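Local coordinates for ABC transporter, periplasmic substrate-binding protein (PDB 2HPG) that probably binds a solute in the periplasm for a tripartite ATP-independent (TRAP) transport system in Thermotoga maritima, at residues L11-L17 with R43-S49; Y23-F27 with Y136-G140; E55-I59 with W70-R76. All blocks are in the same frame, centred on the assembly; numbering follows the deposited sequence.

Contact 1 of 3, residues L11-L17 with R43-S49; sequences LRFGHVL and RIEVFPS
Two neighbouring parallel strands of a beta-alpha-beta crossover meet here: strand 9-14 runs beside strand 42-47, and helix 22-37 connects them. The unit is a building block of the alpha/beta domains from which periplasmic binding proteins are made. Backbone bonds alternate along the pair in the parallel manner. Leu11 gives its N-H to Arg43 O and receives Glu45 N at its own O (2.7 Å); Phe13 then donates to Glu45 O and accepts from Phe47 N.

The two faces of the sheet differ in character. On one, Leu11, Phe13, Ile44 and Val46 are directed to the side where helix 22-37 supplies Trp30 and Val34 against Ile44. Just past the strand, Val16 crosses Val46 at about a right angle, with Val16 CG2 3.7 Å from Val46 CG1. The other face carries Arg12, Glu45 and Phe47. With CG opposite its carbonyl carbon (chi1 -54°), the Arg12 side chain runs alongside that of Phe47, and Arg12 CB is 3.8 Å from Phe47 CE2. The extended chain then brings Arg12 NE to Glu45 OE1 at 3.4 Å, a salt bridge in which the guanidinium and carboxylate planes are 57° apart. Glu45 OE1 is also 3.6 Å from Arg43 NH2, and two positive groups therefore share one carboxylate oxygen on this more exposed face.

Beyond the strands the two segments stay joined. A water accepts from His15 N and donates to Pro48 O, while Val16 N makes a weak bond to Phe47 O. Ser49 closes the contact with a reciprocal pair: Ser49 N reaches Leu17 O at 2.8 Å, and Ser49 OG, beside its own backbone N, accepts from Leu17 N at 2.9 Å through a bent bond of 142°.

Contact 2 of 3, residues Y23-F27 with Y136-G140; sequences YHQAF and YWVQG
The indole of Trp137 meets two aromatic rings, one over a face and one at an edge. Phe27 covers the face in an offset stack: the Phe27 ring and the six-membered ring of Trp137 have centroids 4.1 Å apart and planes only 17° from parallel. The overlap is displaced toward the rims, with Phe27 CE2 3.4 Å from Trp137 CZ3. Tyr23 instead meets the indole edge. Trp137 CE3 sits above the centre of the phenol face, 4.0 Å from the Tyr23 ring plane, which makes a T-shaped pair with planes at 85°. Ala26 CB comes obliquely to the same end of the indole, 3.7 Å from Trp137 CZ3. Tyr23 and Phe27, a single helical turn apart, thus form with Trp137 an aromatic cluster where a helix packs on the sheet of this alpha/beta fold.

Tyr23 reaches the strand with a first torsion of -104°, well away from a staggered value. Its OH ends close to the backbone between Trp137 and Val138 without bonding to it; the hydroxyl bonds instead to Asn229 OD1, which also accepts from Gln139 NE2. Gln139 crosses the phenol at about a right angle, with Gln139 CG 3.5 Å from Tyr23 CZ. At the ring edge, in plane, lies Val138 O, a buried carbonyl oxygen for which the model offers no hydrogen-bonding partner.

Residues 23-27 of helix 22-37 run nearly antiparallel to residues 136-140 of strand 130-146, the segment axes 11.1 Å apart, a spacing filled by the aromatic side chains. Strand 218-234 pairs with strand 130-146 and brings in Asn229 and Glu231. The long helix 243-278 packs against the cluster: Met253 touches Phe27 and accepts the indole N-H of Trp137 at its carbonyl oxygen, Val260 touches Ala26, and Ile264 packs on Tyr23.

Contact 3 of 3, residues E55-I59 with W70-R76; sequences EEDII and WNTDSAR
Ile58 is set between two flat groups, the Trp70 indole and the Arg76 guanidinium, and its branches divide the work. Ile58 CB makes a CH-pi contact 3.5 Å from the centroid of the five-membered ring of Trp70, only 13° off the ring normal. Ile58 CG2 continues over the fused ring, 3.7 Å from Trp70 CE2. CG1 takes the crowded position between backbone N and carbonyl carbon (chi1 69°), a torsion that carries Ile58 CD1 to Arg76, 3.6 Å from Arg76 NH2 and over one face of the guanidinium. Arg76 bends at both chi2 and chi3 to bring that face round; on the way Arg76 CD passes Ile59 CG1 at 4.2 Å. The backbone at its root is held by a capping bond: Asp73, the N-cap of helix 74-77, accepts Arg76 N at OD1 (2.9 Å).

Glu56 approaches the far end of the indole, Glu56 OE1 lying 3.8 Å from Trp70 CH2, while its OE2 is bonded to His15 NE2. An alanine in place of Trp70 removes the indole, which would probably leave Ile58 CB and CG2 without the face they cover and the His15 imidazole without its ring neighbour.

Helix 58-64 leads from strand 42-47 to strand 68-73; this crossover, which skips strand 9-14, is characteristic of the alpha/beta domains of periplasmic binding proteins.

How the contacts relate
Strand 9-14 lies between the partners of this worked example, pairing with strand 42-47 in contact 1 and with strand 68-73, which carries contact 3. Contacts 1 and 2 have centres about 12 Å apart, and helix 22-37, which carries one side of contact 2, connects the two strands of contact 1. Phe13 CE2 is 3.5 Å from Phe27 CE1, which extends the aromatic cluster to strand 9-14. Contacts 1 and 3, with centres about 13 Å apart, meet where Gly14 C packs 3.6 Å from Trp70 CE3. Contacts 2 and 3 are farther apart, about 16 Å between centres, but Asn229, which also serves contact 2, bonds through ND2 to Thr72 O in contact 3.

Contact 1 of 3, residues L11-L17 with R43-S49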
loop_
_atom_site.group_PDB
_atom_site.type_symbol
_atom_site.label_atom_id
_atom_site.label_comp_id
_atom_site.label_asym_id
_atom_site.label_seq_id
_atom_site.Cartn_x
_atom_site.Cartn_y
_atom_site.Cartn_z
ATOM N N LEU A 11 -1.327 -13.400 18.684
ATOM C CA LEU A 11 -0.927 -12.205 17.931
ATOM C C LEU A 11 -2.193 -11.416 17.616
ATOM O O LEU A 11 -3.143 -11.977 17.081
ATOM C CB LEU A 11 -0.227 -12.593 16.614
ATOM C CG LEU A 11 0.211 -11.421 15.713
ATOM C CD1 LEU A 11 1.242 -10.532 16.399
ATOM C CD2 LEU A 11 0.756 -11.942 14.361
ATOM N N ARG A 12 -2.198 -10.122 17.935
ATOM C CA ARG A 12 -3.286 -9.223 17.539
ATOM C C ARG A 12 -2.824 -8.329 16.390
ATOM O O ARG A 12 -1.927 -7.513 16.553
ATOM C CB ARG A 12 -3.743 -8.410 18.740
ATOM C CG ARG A 12 -4.100 -9.334 19.878
ATOM C CD ARG A 12 -4.861 -8.688 21.022
ATOM N NE ARG A 12 -5.247 -9.737 21.964
ATOM C CZ ARG A 12 -4.424 -10.341 22.816
ATOM N NH1 ARG A 12 -3.135 -10.004 22.911
ATOM N NH2 ARG A 12 -4.893 -11.297 23.588
ATOM N N PHE A 13 -3.444 -8.502 15.230
ATOM C CA PHE A 13 -2.970 -7.880 14.009
ATOM C C PHE A 13 -3.975 -6.871 13.510
ATOM O O PHE A 13 -5.087 -7.251 13.181
ATOM C CB PHE A 13 -2.745 -8.942 12.947
ATOM C CG PHE A 13 -1.825 -8.496 11.852
ATOM C CD1 PHE A 13 -0.465 -8.707 11.952
ATOM C CD2 PHE A 13 -2.318 -7.855 10.735
ATOM C CE1 PHE A 13 0.396 -8.287 10.957
ATOM C CE2 PHE A 13 -1.462 -7.428 9.743
ATOM C CZ PHE A 13 -0.102 -7.650 9.855
ATOM N N GLY A 14 -3.576 -5.600 13.420
ATOM C CA GLY A 14 -4.525 -4.538 13.128
ATOM C C GLY A 14 -4.347 -3.756 11.840
ATOM O O GLY A 14 -3.405 -3.956 11.074
ATOM N N HIS A 15 -5.271 -2.828 11.627
ATOM C CA HIS A 15 -5.261 -1.973 10.454
ATOM C C HIS A 15 -5.471 -2.727 9.146
ATOM O O HIS A 15 -4.949 -2.330 8.115
ATOM C CB HIS A 15 -3.963 -1.136 10.391
ATOM C CG HIS A 15 -3.949 0.019 11.343
ATOM N ND1 HIS A 15 -2.966 0.988 11.326
ATOM C CD2 HIS A 15 -4.797 0.361 12.343
ATOM C CE1 HIS A 15 -3.206 1.870 12.283
ATOM N NE2 HIS A 15 -4.310 1.511 12.916
ATOM N N VAL A 16 -6.276 -3.785 9.165
ATOM C CA VAL A 16 -6.490 -4.560 7.951
ATOM C C VAL A 16 -7.643 -4.013 7.087
ATOM O O VAL A 16 -8.239 -4.759 6.305
ATOM C CB VAL A 16 -6.701 -6.055 8.255
ATOM C CG1 VAL A 16 -5.605 -6.562 9.167
ATOM C CG2 VAL A 16 -8.094 -6.321 8.843
ATOM N N LEU A 17 -7.902 -2.710 7.195
ATOM C CA LEU A 17 -8.873 -2.008 6.362
ATOM C C LEU A 17 -10.309 -2.377 6.761
ATOM O O LEU A 17 -10.527 -2.734 7.926
ATOM C CB LEU A 17 -8.560 -2.168 4.858
ATOM C CG LEU A 17 -7.100 -1.875 4.467
ATOM C CD1 LEU A 17 -6.920 -1.855 2.971
ATOM C CD2 LEU A 17 -6.614 -0.559 5.068
ATOM N N ARG A 43 -2.446 -18.358 17.940
ATOM C CA ARG A 43 -3.737 -17.790 17.597
ATOM C C ARG A 43 -3.480 -16.379 17.070
ATOM O O ARG A 43 -2.753 -15.611 17.705
ATOM C CB ARG A 43 -4.621 -17.739 18.836
ATOM C CG ARG A 43 -5.944 -17.068 18.597
ATOM C CD ARG A 43 -6.741 -16.887 19.875
ATOM N NE ARG A 43 -7.495 -15.635 19.831
ATOM C CZ ARG A 43 -8.593 -15.363 20.533
ATOM N NH1 ARG A 43 -9.132 -16.261 21.354
ATOM N NH2 ARG A 43 -9.168 -14.177 20.401
ATOM N N ILE A 44 -4.052 -16.050 15.910
ATOM C CA ILE A 44 -3.939 -14.697 15.358
ATOM C C ILE A 44 -5.299 -14.045 15.302
ATOM O O ILE A 44 -6.194 -14.541 14.640
ATOM C CB ILE A 44 -3.340 -14.681 13.949
ATOM C CG1 ILE A 44 -1.970 -15.371 13.959
ATOM C CG2 ILE A 44 -3.131 -13.202 13.468
ATOM C CD1 ILE A 44 -1.394 -15.594 12.593
ATOM N N GLU A 45 -5.442 -12.929 15.998
ATOM C CA GLU A 45 -6.684 -12.187 16.010
ATOM C C GLU A 45 -6.542 -11.001 15.080
ATOM O O GLU A 45 -5.570 -10.264 15.174
ATOM C CB GLU A 45 -6.966 -11.711 17.431
ATOM C CG GLU A 45 -8.327 -11.139 17.595
ATOM C CD GLU A 45 -8.685 -10.887 19.050
ATOM O OE1 GLU A 45 -7.757 -10.913 19.922
ATOM O OE2 GLU A 45 -9.907 -10.676 19.294
ATOM N N VAL A 46 -7.526 -10.806 14.204
ATOM C CA VAL A 46 -7.429 -9.840 13.124
ATOM C C VAL A 46 -8.417 -8.685 13.351
ATOM O O VAL A 46 -9.609 -8.921 13.498
ATOM C CB VAL A 46 -7.685 -10.552 11.755
ATOM C CG1 VAL A 46 -7.701 -9.554 10.626
ATOM C CG2 VAL A 46 -6.605 -11.611 11.515
ATOM N N PHE A 47 -7.903 -7.453 13.384
ATOM C CA PHE A 47 -8.706 -6.252 13.676
ATOM C C PHE A 47 -8.811 -5.312 12.489
ATOM O O PHE A 47 -7.798 -4.755 12.057
ATOM C CB PHE A 47 -8.090 -5.465 14.829
ATOM C CG PHE A 47 -8.155 -6.176 16.137
ATOM C CD1 PHE A 47 -9.154 -5.893 17.046
ATOM C CD2 PHE A 47 -7.230 -7.140 16.459
ATOM C CE1 PHE A 47 -9.218 -6.549 18.240
ATOM C CE2 PHE A 47 -7.311 -7.816 17.652
ATOM C CZ PHE A 47 -8.287 -7.520 18.538
ATOM N N PRO A 48 -10.029 -5.132 11.940
ATOM C CA PRO A 48 -10.222 -4.131 10.903
ATOM C C PRO A 48 -9.792 -2.728 11.318
ATOM O O PRO A 48 -9.743 -2.420 12.498
ATOM C CB PRO A 48 -11.733 -4.166 10.669
ATOM C CG PRO A 48 -12.101 -5.585 10.969
ATOM C CD PRO A 48 -11.262 -5.910 12.172
ATOM N N SER A 49 -9.469 -1.903 10.335
ATOM C CA SER A 49 -9.137 -0.516 10.581
ATOM C C SER A 49 -10.366 0.228 11.120
ATOM O O SER A 49 -11.503 -0.074 10.760
ATOM C CB SER A 49 -8.649 0.167 9.301
ATOM O OG SER A 49 -7.415 -0.359 8.858
HETATM O O HOH W 1 -7.043 -1.809 13.629
#

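Contact 2 of 3, residues Y23-F27 with Y136-G140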
loop_
_atom_site.group_PDB
_atom_site.type_symbol
_atom_site.label_atom_id
_atom_site.label_comp_id
_atom_site.label_asym_id
_atom_site.label_seq_id
_atom_site.Cartn_x
_atom_site.Cartn_y
_atom_site.Cartn_z
ATOM N N TYR A 23 -9.014 -7.565 1.811
ATOM C CA TYR A 23 -7.858 -7.637 2.699
ATOM C C TYR A 23 -8.199 -8.369 3.976
ATOM O O TYR A 23 -7.506 -9.297 4.375
ATOM C CB TYR A 23 -7.343 -6.226 3.042
ATOM C CG TYR A 23 -6.072 -5.819 2.318
ATOM C CD1 TYR A 23 -5.877 -6.133 0.987
ATOM C CD2 TYR A 23 -5.078 -5.128 2.977
ATOM C CE1 TYR A 23 -4.709 -5.777 0.323
ATOM C CE2 TYR A 23 -3.910 -4.756 2.325
ATOM C CZ TYR A 23 -3.737 -5.085 0.990
ATOM O OH TYR A 23 -2.587 -4.699 0.332
ATOM N N HIS A 24 -9.288 -7.945 4.614
ATOM C CA HIS A 24 -9.753 -8.574 5.836
ATOM C C HIS A 24 -9.975 -10.054 5.609
ATOM O O HIS A 24 -9.527 -10.889 6.401
ATOM C CB HIS A 24 -11.056 -7.915 6.302
ATOM C CG HIS A 24 -11.510 -8.349 7.658
ATOM N ND1 HIS A 24 -12.827 -8.308 8.032
ATOM C CD2 HIS A 24 -10.831 -8.819 8.731
ATOM C CE1 HIS A 24 -12.952 -8.752 9.269
ATOM N NE2 HIS A 24 -11.754 -9.072 9.716
ATOM N N GLN A 25 -10.644 -10.381 4.512
ATOM C CA GLN A 25 -10.898 -11.771 4.161
ATOM C C GLN A 25 -9.607 -12.574 4.098
ATOM O O GLN A 25 -9.540 -13.726 4.554
ATOM C CB GLN A 25 -11.580 -11.842 2.802
ATOM C CG GLN A 25 -13.029 -11.529 2.827
ATOM C CD GLN A 25 -13.658 -11.595 1.453
ATOM O OE1 GLN A 25 -13.942 -12.687 0.939
ATOM N NE2 GLN A 25 -13.908 -10.427 0.850
ATOM N N ALA A 26 -8.592 -11.950 3.507
ATOM C CA ALA A 26 -7.320 -12.595 3.246
ATOM C C ALA A 26 -6.525 -12.758 4.533
ATOM O O ALA A 26 -5.837 -13.759 4.712
ATOM C CB ALA A 26 -6.520 -11.796 2.218
ATOM N N PHE A 27 -6.585 -11.758 5.419
ATOM C CA PHE A 27 -5.934 -11.879 6.727
ATOM C C PHE A 27 -6.578 -12.973 7.571
ATOM O O PHE A 27 -5.877 -13.643 8.303
ATOM C CB PHE A 27 -5.920 -10.546 7.495
ATOM C CG PHE A 27 -4.935 -9.536 6.957
ATOM C CD1 PHE A 27 -3.584 -9.637 7.231
ATOM C CD2 PHE A 27 -5.361 -8.486 6.183
ATOM C CE1 PHE A 27 -2.685 -8.698 6.746
ATOM C CE2 PHE A 27 -4.470 -7.546 5.699
ATOM C CZ PHE A 27 -3.120 -7.666 5.980
ATOM N N TYR A 136 4.055 -8.672 0.003
ATOM C CA TYR A 136 3.317 -9.137 -1.165
ATOM C C TYR A 136 1.826 -8.863 -1.041
ATOM O O TYR A 136 0.986 -9.686 -1.451
ATOM C CB TYR A 136 3.500 -10.640 -1.340
ATOM C CG TYR A 136 4.927 -11.110 -1.566
ATOM C CD1 TYR A 136 5.945 -10.244 -1.921
ATOM C CD2 TYR A 136 5.236 -12.464 -1.470
ATOM C CE1 TYR A 136 7.232 -10.709 -2.120
ATOM C CE2 TYR A 136 6.516 -12.924 -1.677
ATOM C CZ TYR A 136 7.502 -12.059 -1.994
ATOM O OH TYR A 136 8.776 -12.565 -2.185
ATOM N N TRP A 137 1.498 -7.697 -0.490
ATOM C CA TRP A 137 0.117 -7.316 -0.216
ATOM C C TRP A 137 -0.097 -6.037 -0.976
ATOM O O TRP A 137 0.481 -5.013 -0.645
ATOM C CB TRP A 137 -0.101 -7.128 1.291
ATOM C CG TRP A 137 -0.159 -8.445 1.997
ATOM C CD1 TRP A 137 0.885 -9.282 2.259
ATOM C CD2 TRP A 137 -1.331 -9.095 2.499
ATOM N NE1 TRP A 137 0.429 -10.423 2.875
ATOM C CE2 TRP A 137 -0.929 -10.324 3.043
ATOM C CE3 TRP A 137 -2.687 -8.757 2.531
ATOM C CZ2 TRP A 137 -1.840 -11.220 3.631
ATOM C CZ3 TRP A 137 -3.585 -9.643 3.113
ATOM C CH2 TRP A 137 -3.156 -10.854 3.655
ATOM N N VAL A 138 -0.896 -6.118 -2.032
ATOM C CA VAL A 138 -1.033 -5.020 -2.974
ATOM C C VAL A 138 -2.508 -4.621 -3.093
ATOM O O VAL A 138 -3.378 -5.468 -3.274
ATOM C CB VAL A 138 -0.388 -5.436 -4.333
ATOM C CG1 VAL A 138 -0.856 -4.595 -5.469
ATOM C CG2 VAL A 138 1.154 -5.370 -4.201
ATOM N N GLN A 139 -2.785 -3.324 -2.938
ATOM C CA GLN A 139 -4.158 -2.837 -3.036
ATOM C C GLN A 139 -4.522 -2.426 -4.454
ATOM O O GLN A 139 -5.695 -2.210 -4.757
ATOM C CB GLN A 139 -4.371 -1.675 -2.080
ATOM C CG GLN A 139 -4.645 -2.109 -0.661
ATOM C CD GLN A 139 -4.916 -0.949 0.229
ATOM O OE1 GLN A 139 -5.832 -0.177 -0.033
ATOM N NE2 GLN A 139 -4.110 -0.791 1.275
ATOM N N GLY A 140 -3.529 -2.320 -5.337
ATOM C CA GLY A 140 -3.784 -1.995 -6.725
ATOM C C GLY A 140 -3.341 -0.603 -7.095
ATOM O O GLY A 140 -2.824 0.130 -6.252
#

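Contact 3 of 3, residues E55-I59 with W70-R76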
loop_
_atom_site.group_PDB
_atom_site.type_symbol
_atom_site.label_atom_id
_atom_site.label_comp_id
_atom_site.label_asym_id
_atom_site.label_seq_id
_atom_site.Cartn_x
_atom_site.Cartn_y
_atom_site.Cartn_z
ATOM N N GLU A 55 -5.253 9.152 17.662
ATOM C CA GLU A 55 -3.815 8.863 17.769
ATOM C C GLU A 55 -3.566 7.381 18.038
ATOM O O GLU A 55 -4.147 6.809 18.965
ATOM C CB GLU A 55 -3.166 9.651 18.919
ATOM C CG GLU A 55 -2.980 11.143 18.675
ATOM C CD GLU A 55 -1.953 11.771 19.610
ATOM O OE1 GLU A 55 -0.817 11.244 19.706
ATOM O OE2 GLU A 55 -2.282 12.799 20.245
ATOM N N GLU A 56 -2.709 6.774 17.220
ATOM C CA GLU A 56 -2.154 5.450 17.491
ATOM C C GLU A 56 -0.659 5.492 17.185
ATOM O O GLU A 56 -0.248 5.870 16.075
ATOM C CB GLU A 56 -2.807 4.373 16.619
ATOM C CG GLU A 56 -4.314 4.279 16.717
ATOM C CD GLU A 56 -4.855 3.027 16.044
ATOM O OE1 GLU A 56 -4.474 1.902 16.465
ATOM O OE2 GLU A 56 -5.664 3.168 15.098
ATOM N N ASP A 57 0.147 5.106 18.166
ATOM C CA ASP A 57 1.585 5.040 17.983
ATOM C C ASP A 57 1.964 3.583 17.709
ATOM O O ASP A 57 2.579 2.908 18.537
ATOM C CB ASP A 57 2.300 5.608 19.212
ATOM C CG ASP A 57 3.623 6.281 18.858
ATOM O OD1 ASP A 57 4.321 5.813 17.915
ATOM O OD2 ASP A 57 3.955 7.291 19.531
ATOM N N ILE A 58 1.586 3.115 16.518
ATOM C CA ILE A 58 1.691 1.693 16.161
ATOM C C ILE A 58 3.136 1.169 16.194
ATOM O O ILE A 58 3.375 0.033 16.588
ATOM C CB ILE A 58 1.008 1.384 14.783
ATOM C CG1 ILE A 58 1.774 2.004 13.603
ATOM C CG2 ILE A 58 -0.454 1.853 14.790
ATOM C CD1 ILE A 58 1.169 1.693 12.237
ATOM N N ILE A 59 4.090 2.002 15.801
ATOM C CA ILE A 59 5.498 1.604 15.787
ATOM C C ILE A 59 6.049 1.477 17.200
ATOM O O ILE A 59 6.837 0.584 17.477
ATOM C CB ILE A 59 6.373 2.609 14.972
ATOM C CG1 ILE A 59 5.913 2.656 13.510
ATOM C CG2 ILE A 59 7.868 2.253 15.062
ATOM C CD1 ILE A 59 5.856 1.299 12.832
ATOM N N TRP A 70 0.867 -4.919 12.323
ATOM C CA TRP A 70 0.119 -3.941 11.550
ATOM C C TRP A 70 0.332 -4.112 10.056
ATOM O O TRP A 70 1.438 -4.439 9.586
ATOM C CB TRP A 70 0.503 -2.504 11.932
ATOM C CG TRP A 70 0.449 -2.238 13.379
ATOM C CD1 TRP A 70 1.500 -2.235 14.257
ATOM C CD2 TRP A 70 -0.720 -1.936 14.148
ATOM N NE1 TRP A 70 1.050 -1.963 15.529
ATOM C CE2 TRP A 70 -0.310 -1.775 15.489
ATOM C CE3 TRP A 70 -2.074 -1.804 13.836
ATOM C CZ2 TRP A 70 -1.209 -1.465 16.513
ATOM C CZ3 TRP A 70 -2.973 -1.499 14.860
ATOM C CH2 TRP A 70 -2.536 -1.337 16.179
ATOM N N ASN A 71 -0.752 -3.871 9.328
ATOM C CA ASN A 71 -0.742 -3.651 7.898
ATOM C C ASN A 71 -0.370 -2.199 7.695
ATOM O O ASN A 71 -1.198 -1.322 7.921
ATOM C CB ASN A 71 -2.144 -3.938 7.346
ATOM C CG ASN A 71 -2.318 -3.537 5.881
ATOM O OD1 ASN A 71 -1.615 -4.032 5.013
ATOM N ND2 ASN A 71 -3.313 -2.688 5.604
ATOM N N THR A 72 0.870 -1.927 7.305
ATOM C CA THR A 72 1.308 -0.537 7.114
ATOM C C THR A 72 1.891 -0.378 5.695
ATOM O O THR A 72 1.511 -1.119 4.797
ATOM C CB THR A 72 2.295 -0.137 8.227
ATOM O OG1 THR A 72 2.623 1.252 8.119
ATOM C CG2 THR A 72 3.544 -0.975 8.170
ATOM N N ASP A 73 2.786 0.590 5.476
ATOM C CA ASP A 73 3.428 0.740 4.167
ATOM C C ASP A 73 4.826 1.357 4.275
ATOM O O ASP A 73 5.253 1.728 5.370
ATOM C CB ASP A 73 2.532 1.547 3.244
ATOM C CG ASP A 73 2.267 2.939 3.756
ATOM O OD1 ASP A 73 3.143 3.542 4.415
ATOM O OD2 ASP A 73 1.172 3.440 3.465
ATOM N N SER A 74 5.542 1.438 3.148
ATOM C CA SER A 74 6.925 1.943 3.147
ATOM C C SER A 74 6.989 3.461 3.308
ATOM O O SER A 74 8.038 4.017 3.607
ATOM C CB SER A 74 7.699 1.488 1.902
ATOM O OG SER A 74 7.177 2.046 0.706
ATOM N N ALA A 75 5.865 4.145 3.133
ATOM C CA ALA A 75 5.804 5.557 3.428
ATOM C C ALA A 75 5.924 5.760 4.945
ATOM O O ALA A 75 6.432 6.781 5.403
ATOM C CB ALA A 75 4.514 6.170 2.884
ATOM N N ARG A 76 5.444 4.784 5.713
ATOM C CA ARG A 76 5.617 4.777 7.170
ATOM C C ARG A 76 7.007 4.249 7.548
ATOM O O ARG A 76 7.779 4.931 8.218
ATOM C CB ARG A 76 4.502 3.933 7.816
ATOM C CG ARG A 76 4.704 3.551 9.288
ATOM C CD ARG A 76 4.193 4.604 10.231
ATOM N NE ARG A 76 2.727 4.580 10.299
ATOM C CZ ARG A 76 2.003 5.143 11.266
ATOM N NH1 ARG A 76 2.597 5.766 12.281
ATOM N NH2 ARG A 76 0.670 5.064 11.231
#